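Local coordinates for transmembrane beta-barrels (Synthetic construct, PDB 6X9Z), which is a de novo designed eight-stranded antiparallel beta-barrel intended to span a lipid membrane, at residues Tyr16-Ala28 against Val40-Leu52. Sequence-based numbering, arbitrary orientation.
Sequences YNTDNTVDVVGGA and VGYGWNNSSLNFL
Asn45 reaches across to Thr21 and Asp23 with a single nitrogen, and this polar knot ties two neighbouring strands of the barrel together near their turns. The side chain of Asn45 runs out opposite the backbone nitrogen (chi1 -178°). ND2 then bonds to Thr21 OG1 at 3.2 Å, and its second hydrogen goes to Asp23 OD2 at 2.9 Å. Both acceptors lie almost in its amide plane, so the two N-H bonds fix the amide's rotation, although ND2 meets Asp23 from well above the carboxylate plane. An amide suits this place because its oxygen serves too, accepting from Ser47 N in an Asx turn. A hydroxyl suits Thr21: OG1 accepts from Asn45 while giving its own proton to Asp19 OD1, which also takes Thr21 N in an Asx turn.

Backbone bonds pair strands 22-28 and 40-45 as antiparallel neighbours in the barrel wall. Beyond the last bridge, Asn46 OD1 takes the N-H of Val22 at 2.7 Å from above its carbonyl plane, while Asn46 N bonds to Val22 O. Asp23, Val25, Gly43, Asn45 and Phe51 are buried and interlocked. There Phe51 leans over Gly43, whose CA lies 3.6 Å above the ring plane, toward its rim, and Phe51 CZ touches Val25 CG2 at 3.7 Å. Glycine leaves room for the ring, and the CA atoms of Gly27 and Gly41 approach to 3.6 Å.

On the surface face contact is more local: Val24 CG2 meets the edge of Trp44 at CE3 (3.4 Å), whereas Tyr42 leads away. Apolar and aromatic groups outside, with buried amide and carboxylate inside, depart from the soluble-protein pattern, consistent with a wall facing lipid around a partly polar interior.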
ATOM      1  N   TYR A  16      -2.047   8.436  -8.401  1.00 35.10           N
ATOM      2  CA  TYR A  16      -1.838   9.565  -9.301  1.00 35.64           C
ATOM      3  C   TYR A  16      -0.562  10.279  -8.871  1.00 36.23           C
ATOM      4  O   TYR A  16      -0.526  10.911  -7.810  1.00 36.23           O
ATOM      5  CB  TYR A  16      -3.036  10.511  -9.276  1.00 34.74           C
ATOM      6  CG  TYR A  16      -4.357   9.846  -9.586  1.00 34.34           C
ATOM      7  CD1 TYR A  16      -4.888   9.877 -10.868  0.48 34.15           C
ATOM      8  CD2 TYR A  16      -5.080   9.195  -8.592  0.62 33.93           C
ATOM      9  CE1 TYR A  16      -6.097   9.277 -11.154  1.00 33.63           C
ATOM     10  CE2 TYR A  16      -6.286   8.590  -8.869  0.82 33.62           C
ATOM     11  CZ  TYR A  16      -6.791   8.636 -10.151  0.47 33.54           C
ATOM     12  OH  TYR A  16      -7.996   8.036 -10.434  0.10 33.30           O
ATOM     13  N   ASN A  17       0.475  10.177  -9.696  1.00 36.78           N
ATOM     14  CA  ASN A  17       1.793  10.707  -9.386  1.00 37.25           C
ATOM     15  C   ASN A  17       1.921  12.158  -9.840  1.00 36.79           C
ATOM     16  O   ASN A  17       1.206  12.623 -10.731  1.00 36.20           O
ATOM     17  CB  ASN A  17       2.882   9.867 -10.053  1.00 37.66           C
ATOM     18  CG  ASN A  17       2.794   8.395  -9.695  1.00 38.29           C
ATOM     19  OD1 ASN A  17       3.381   7.947  -8.709  1.00 39.73           O
ATOM     20  ND2 ASN A  17       2.066   7.632 -10.501  1.00 37.56           N
ATOM     21  N   THR A  18       2.882  12.861  -9.233  1.00 37.04           N
ATOM     22  CA  THR A  18       3.090  14.273  -9.530  1.00 36.45           C
ATOM     23  C   THR A  18       3.620  14.509 -10.939  1.00 36.68           C
ATOM     24  O   THR A  18       3.537  15.639 -11.434  1.00 36.84           O
ATOM     25  CB  THR A  18       4.042  14.892  -8.504  1.00 38.03           C
ATOM     26  OG1 THR A  18       5.185  14.046  -8.334  0.81 40.36           O
ATOM     27  CG2 THR A  18       3.341  15.073  -7.165  0.73 39.50           C
ATOM     28  N   ASP A  19       4.154  13.481 -11.598  1.00 36.09           N
ATOM     29  CA  ASP A  19       4.595  13.596 -12.982  0.94 35.56           C
ATOM     30  C   ASP A  19       3.464  13.355 -13.979  1.00 35.60           C
ATOM     31  O   ASP A  19       3.734  13.146 -15.168  0.46 35.88           O
ATOM     32  CB  ASP A  19       5.756  12.635 -13.254  0.56 34.99           C
ATOM     33  CG  ASP A  19       5.363  11.176 -13.098  1.00 35.39           C
ATOM     34  OD1 ASP A  19       4.242  10.901 -12.620  0.62 35.80           O
ATOM     35  OD2 ASP A  19       6.179  10.297 -13.451  1.00 35.01           O
ATOM     36  N   ASN A  20       2.214  13.371 -13.514  1.00 35.51           N
ATOM     37  CA  ASN A  20       1.030  13.171 -14.353  0.79 35.52           C
ATOM     38  C   ASN A  20       1.000  11.782 -14.980  1.00 35.45           C
ATOM     39  O   ASN A  20       0.389  11.576 -16.033  0.44 35.88           O
ATOM     40  CB  ASN A  20       0.916  14.243 -15.439  1.00 37.07           C
ATOM     41  CG  ASN A  20       0.785  15.636 -14.869  1.00 38.04           C
ATOM     42  OD1 ASN A  20       1.544  16.542 -15.225  1.00 41.28           O
ATOM     43  ND2 ASN A  20      -0.185  15.819 -13.981  1.00 38.11           N
ATOM     44  N   THR A  21       1.663  10.824 -14.351  1.00 35.20           N
ATOM     45  CA  THR A  21       1.446   9.421 -14.660  1.00 35.46           C
ATOM     46  C   THR A  21       0.474   8.833 -13.642  1.00 35.87           C
ATOM     47  O   THR A  21       0.137   9.457 -12.633  1.00 35.76           O
ATOM     48  CB  THR A  21       2.770   8.650 -14.676  1.00 35.38           C
ATOM     49  OG1 THR A  21       3.322   8.599 -13.354  1.00 35.21           O
ATOM     50  CG2 THR A  21       3.763   9.322 -15.613  0.68 34.89           C
ATOM     51  N   VAL A  22       0.005   7.622 -13.928  1.00 36.03           N
ATOM     52  CA  VAL A  22      -0.996   6.944 -13.112  1.00 36.10           C
ATOM     53  C   VAL A  22      -0.557   5.500 -12.925  1.00 36.22           C
ATOM     54  O   VAL A  22      -0.181   4.832 -13.896  1.00 35.77           O
ATOM     55  CB  VAL A  22      -2.397   7.008 -13.758  1.00 35.41           C
ATOM     56  CG1 VAL A  22      -3.382   6.130 -13.002  1.00 35.03           C
ATOM     57  CG2 VAL A  22      -2.901   8.447 -13.816  1.00 34.83           C
ATOM     58  N   ASP A  23      -0.583   5.026 -11.682  1.00 36.62           N
ATOM     59  CA  ASP A  23      -0.306   3.632 -11.368  1.00 36.46           C
ATOM     60  C   ASP A  23      -1.592   2.922 -10.969  1.00 36.17           C
ATOM     61  O   ASP A  23      -2.490   3.518 -10.368  1.00 35.78           O
ATOM     62  CB  ASP A  23       0.704   3.485 -10.220  1.00 36.94           C
ATOM     63  CG  ASP A  23       2.006   4.222 -10.474  1.00 38.83           C
ATOM     64  OD1 ASP A  23       2.124   5.382 -10.028  1.00 42.91           O
ATOM     65  OD2 ASP A  23       2.916   3.640 -11.105  1.00 37.92           O
ATOM     66  N   VAL A  24      -1.666   1.640 -11.301  1.00 36.16           N
ATOM     67  CA  VAL A  24      -2.629   0.719 -10.712  1.00 35.63           C
ATOM     68  C   VAL A  24      -1.821  -0.389 -10.050  1.00 35.17           C
ATOM     69  O   VAL A  24      -0.993  -1.035 -10.702  0.61 35.53           O
ATOM     70  CB  VAL A  24      -3.615   0.163 -11.755  0.93 35.74           C
ATOM     71  CG1 VAL A  24      -4.618   1.233 -12.153  0.63 34.99           C
ATOM     72  CG2 VAL A  24      -2.879  -0.336 -12.985  1.00 35.71           C
ATOM     73  N   VAL A  25      -2.029  -0.579  -8.750  1.00 34.37           N
ATOM     74  CA  VAL A  25      -1.238  -1.511  -7.963  1.00 34.49           C
ATOM     75  C   VAL A  25      -2.179  -2.506  -7.305  1.00 33.87           C
ATOM     76  O   VAL A  25      -3.148  -2.114  -6.640  1.00 33.19           O
ATOM     77  CB  VAL A  25      -0.381  -0.786  -6.910  1.00 35.57           C
ATOM     78  CG1 VAL A  25       0.412  -1.780  -6.086  1.00 35.85           C
ATOM     79  CG2 VAL A  25       0.560   0.213  -7.583  1.00 36.93           C
ATOM     80  N   GLY A  26      -1.903  -3.791  -7.508  1.00 34.44           N
ATOM     81  CA  GLY A  26      -2.595  -4.849  -6.796  1.00 32.79           C
ATOM     82  C   GLY A  26      -1.603  -5.631  -5.963  1.00 33.15           C
ATOM     83  O   GLY A  26      -0.491  -5.914  -6.424  1.00 34.02           O
ATOM     84  N   GLY A  27      -1.980  -5.979  -4.735  1.00 32.43           N
ATOM     85  CA  GLY A  27      -1.053  -6.670  -3.859  1.00 32.74           C
ATOM     86  C   GLY A  27      -1.642  -7.162  -2.551  1.00 33.13           C
ATOM     87  O   GLY A  27      -2.855  -7.382  -2.454  1.00 32.44           O
ATOM     88  N   ALA A  28      -0.797  -7.324  -1.533  1.00 33.11           N
ATOM     89  CA  ALA A  28      -1.262  -7.804  -0.241  1.00 33.13           C
ATOM     90  C   ALA A  28      -0.443  -7.178   0.874  1.00 32.87           C
ATOM     91  O   ALA A  28       0.730  -6.838   0.694  1.00 33.31           O
ATOM     92  CB  ALA A  28      -1.190  -9.331  -0.151  1.00 32.22           C
ATOM     93  N   VAL A  40       3.626  -6.738  -0.341  1.00 34.16           N
ATOM     94  CA  VAL A  40       4.054  -7.102  -1.682  1.00 35.36           C
ATOM     95  C   VAL A  40       2.951  -6.678  -2.634  1.00 35.73           C
ATOM     96  O   VAL A  40       1.768  -6.663  -2.280  1.00 34.89           O
ATOM     97  CB  VAL A  40       4.351  -8.612  -1.824  1.00 36.31           C
ATOM     98  CG1 VAL A  40       5.499  -9.019  -0.909  1.00 36.19           C
ATOM     99  CG2 VAL A  40       3.107  -9.427  -1.511  1.00 35.85           C
ATOM    100  N   GLY A  41       3.345  -6.318  -3.850  1.00 36.05           N
ATOM    101  CA  GLY A  41       2.370  -5.882  -4.823  1.00 36.27           C
ATOM    102  C   GLY A  41       2.934  -5.761  -6.220  1.00 37.53           C
ATOM    103  O   GLY A  41       4.120  -5.476  -6.400  1.00 39.00           O
ATOM    104  N   TYR A  42       2.089  -5.995  -7.217  1.00 37.35           N
ATOM    105  CA  TYR A  42       2.446  -5.837  -8.619  1.00 38.14           C
ATOM    106  C   TYR A  42       1.710  -4.618  -9.151  1.00 37.80           C
ATOM    107  O   TYR A  42       0.494  -4.491  -8.963  1.00 36.61           O
ATOM    108  CB  TYR A  42       2.092  -7.087  -9.425  1.00 39.23           C
ATOM    109  CG  TYR A  42       2.559  -7.066 -10.866  1.00 41.28           C
ATOM    110  CD1 TYR A  42       3.797  -7.583 -11.227  1.00 42.09           C
ATOM    111  CD2 TYR A  42       1.757  -6.535 -11.866  1.00 41.71           C
ATOM    112  CE1 TYR A  42       4.222  -7.568 -12.547  1.00 44.21           C
ATOM    113  CE2 TYR A  42       2.174  -6.515 -13.184  1.00 43.02           C
ATOM    114  CZ  TYR A  42       3.406  -7.035 -13.520  1.00 44.19           C
ATOM    115  OH  TYR A  42       3.826  -7.018 -14.833  1.00 49.95           O
ATOM    116  N   GLY A  43       2.448  -3.722  -9.796  1.00 38.51           N
ATOM    117  CA  GLY A  43       1.873  -2.479 -10.252  1.00 38.08           C
ATOM    118  C   GLY A  43       2.179  -2.190 -11.703  1.00 38.21           C
ATOM    119  O   GLY A  43       3.174  -2.673 -12.255  1.00 39.01           O
ATOM    120  N   TRP A  44       1.316  -1.401 -12.329  1.00 37.05           N
ATOM    121  CA  TRP A  44       1.484  -0.975 -13.708  1.00 37.10           C
ATOM    122  C   TRP A  44       1.350   0.537 -13.769  1.00 37.10           C
ATOM    123  O   TRP A  44       0.411   1.102 -13.200  1.00 36.48           O
ATOM    124  CB  TRP A  44       0.454  -1.649 -14.620  1.00 37.28           C
ATOM    125  CG  TRP A  44       0.443  -1.107 -16.010  1.00 36.98           C
ATOM    126  CD1 TRP A  44       1.276  -1.451 -17.032  0.60 37.08           C
ATOM    127  CD2 TRP A  44      -0.450  -0.118 -16.535  0.89 36.33           C
ATOM    128  NE1 TRP A  44       0.959  -0.736 -18.163  1.00 36.55           N
ATOM    129  CE2 TRP A  44      -0.098   0.089 -17.882  1.00 36.73           C
ATOM    130  CE3 TRP A  44      -1.513   0.611 -15.996  1.00 35.84           C
ATOM    131  CZ2 TRP A  44      -0.771   0.996 -18.697  1.00 36.35           C
ATOM    132  CZ3 TRP A  44      -2.176   1.512 -16.803  1.00 35.82           C
ATOM    133  CH2 TRP A  44      -1.805   1.696 -18.140  1.00 35.97           C
ATOM    134  N   ASN A  45       2.294   1.186 -14.446  1.00 37.26           N
ATOM    135  CA  ASN A  45       2.290   2.629 -14.634  1.00 36.64           C
ATOM    136  C   ASN A  45       1.948   2.931 -16.085  1.00 36.22           C
ATOM    137  O   ASN A  45       2.461   2.280 -16.999  1.00 36.24           O
ATOM    138  CB  ASN A  45       3.653   3.225 -14.258  1.00 37.38           C
ATOM    139  CG  ASN A  45       3.693   4.742 -14.381  1.00 36.66           C
ATOM    140  OD1 ASN A  45       4.022   5.283 -15.437  1.00 35.95           O
ATOM    141  ND2 ASN A  45       3.384   5.431 -13.291  1.00 36.92           N
ATOM    142  N   ASN A  46       1.067   3.912 -16.295  1.00 35.43           N
ATOM    143  CA  ASN A  46       0.596   4.201 -17.647  1.00 35.21           C
ATOM    144  C   ASN A  46       1.678   4.763 -18.552  1.00 35.18           C
ATOM    145  O   ASN A  46       1.350   5.206 -19.655  1.00 35.05           O
ATOM    146  CB  ASN A  46      -0.594   5.162 -17.607  1.00 34.70           C
ATOM    147  CG  ASN A  46      -0.231   6.517 -17.051  1.00 35.43           C
ATOM    148  OD1 ASN A  46       0.787   6.672 -16.379  1.00 35.75           O
ATOM    149  ND2 ASN A  46      -1.072   7.507 -17.314  1.00 35.27           N
ATOM    150  N   SER A  47       2.944   4.788 -18.138  1.00 35.36           N
ATOM    151  CA  SER A  47       4.047   5.077 -19.041  1.00 35.26           C
ATOM    152  C   SER A  47       4.718   3.801 -19.539  1.00 36.14           C
ATOM    153  O   SER A  47       5.862   3.853 -20.005  1.00 35.93           O
ATOM    154  CB  SER A  47       5.068   5.992 -18.362  1.00 34.54           C
ATOM    155  OG  SER A  47       5.708   5.340 -17.280  1.00 35.42           O
ATOM    156  N   SER A  48       4.016   2.664 -19.456  1.00 36.24           N
ATOM    157  CA  SER A  48       4.519   1.351 -19.870  1.00 36.65           C
ATOM    158  C   SER A  48       5.748   0.961 -19.044  1.00 37.59           C
ATOM    159  O   SER A  48       6.892   0.945 -19.508  1.00 37.89           O
ATOM    160  CB  SER A  48       4.811   1.312 -21.375  1.00 36.21           C
ATOM    161  OG  SER A  48       3.705   0.768 -22.072  1.00 35.71           O
ATOM    162  N   LEU A  49       5.456   0.630 -17.785  1.00 38.70           N
ATOM    163  CA  LEU A  49       6.491   0.335 -16.799  1.00 40.06           C
ATOM    164  C   LEU A  49       5.821  -0.487 -15.697  1.00 40.83           C
ATOM    165  O   LEU A  49       5.079   0.067 -14.882  1.00 39.80           O
ATOM    166  CB  LEU A  49       7.101   1.618 -16.256  1.00 40.04           C
ATOM    167  CG  LEU A  49       8.173   1.504 -15.170  1.00 43.07           C
ATOM    168  CD1 LEU A  49       9.462   0.966 -15.759  1.00 45.12           C
ATOM    169  CD2 LEU A  49       8.416   2.850 -14.503  1.00 42.91           C
ATOM    170  N   ASN A  50       6.056  -1.794 -15.713  1.00 41.49           N
ATOM    171  CA  ASN A  50       5.624  -2.681 -14.643  1.00 41.28           C
ATOM    172  C   ASN A  50       6.689  -2.723 -13.556  0.87 41.80           C
ATOM    173  O   ASN A  50       7.878  -2.527 -13.821  1.00 43.35           O
ATOM    174  CB  ASN A  50       5.374  -4.096 -15.168  1.00 42.30           C
ATOM    175  CG  ASN A  50       4.183  -4.178 -16.104  1.00 41.21           C
ATOM    176  OD1 ASN A  50       3.164  -3.521 -15.893  1.00 41.21           O
ATOM    177  ND2 ASN A  50       4.301  -5.003 -17.138  1.00 42.24           N
ATOM    178  N   PHE A  51       6.259  -2.991 -12.325  1.00 40.95           N
ATOM    179  CA  PHE A  51       7.211  -3.069 -11.227  1.00 42.11           C
ATOM    180  C   PHE A  51       6.702  -4.022 -10.158  1.00 41.68           C
ATOM    181  O   PHE A  51       5.501  -4.102  -9.893  1.00 41.02           O
ATOM    182  CB  PHE A  51       7.480  -1.693 -10.607  1.00 42.43           C
ATOM    183  CG  PHE A  51       6.277  -1.076  -9.963  1.00 41.66           C
ATOM    184  CD1 PHE A  51       5.999  -1.293  -8.622  1.00 42.08           C
ATOM    185  CD2 PHE A  51       5.424  -0.271 -10.696  1.00 41.20           C
ATOM    186  CE1 PHE A  51       4.891  -0.724  -8.029  1.00 42.29           C
ATOM    187  CE2 PHE A  51       4.315   0.303 -10.107  1.00 40.78           C
ATOM    188  CZ  PHE A  51       4.048   0.077  -8.771  1.00 40.75           C
ATOM    189  N   LEU A  52       7.642  -4.732  -9.544  0.70 42.38           N
ATOM    190  CA  LEU A  52       7.382  -5.575  -8.387  1.00 41.87           C
ATOM    191  C   LEU A  52       7.777  -4.794  -7.141  1.00 42.00           C
ATOM    192  O   LEU A  52       8.920  -4.332  -7.030  0.53 42.80           O
ATOM    193  CB  LEU A  52       8.167  -6.884  -8.489  1.00 42.74           C
ATOM    194  CG  LEU A  52       7.686  -8.119  -7.728  1.00 43.49           C
ATOM    195  CD1 LEU A  52       8.322  -9.368  -8.325  1.00 44.40           C
ATOM    196  CD2 LEU A  52       8.014  -8.018  -6.251  1.00 42.30           C
TER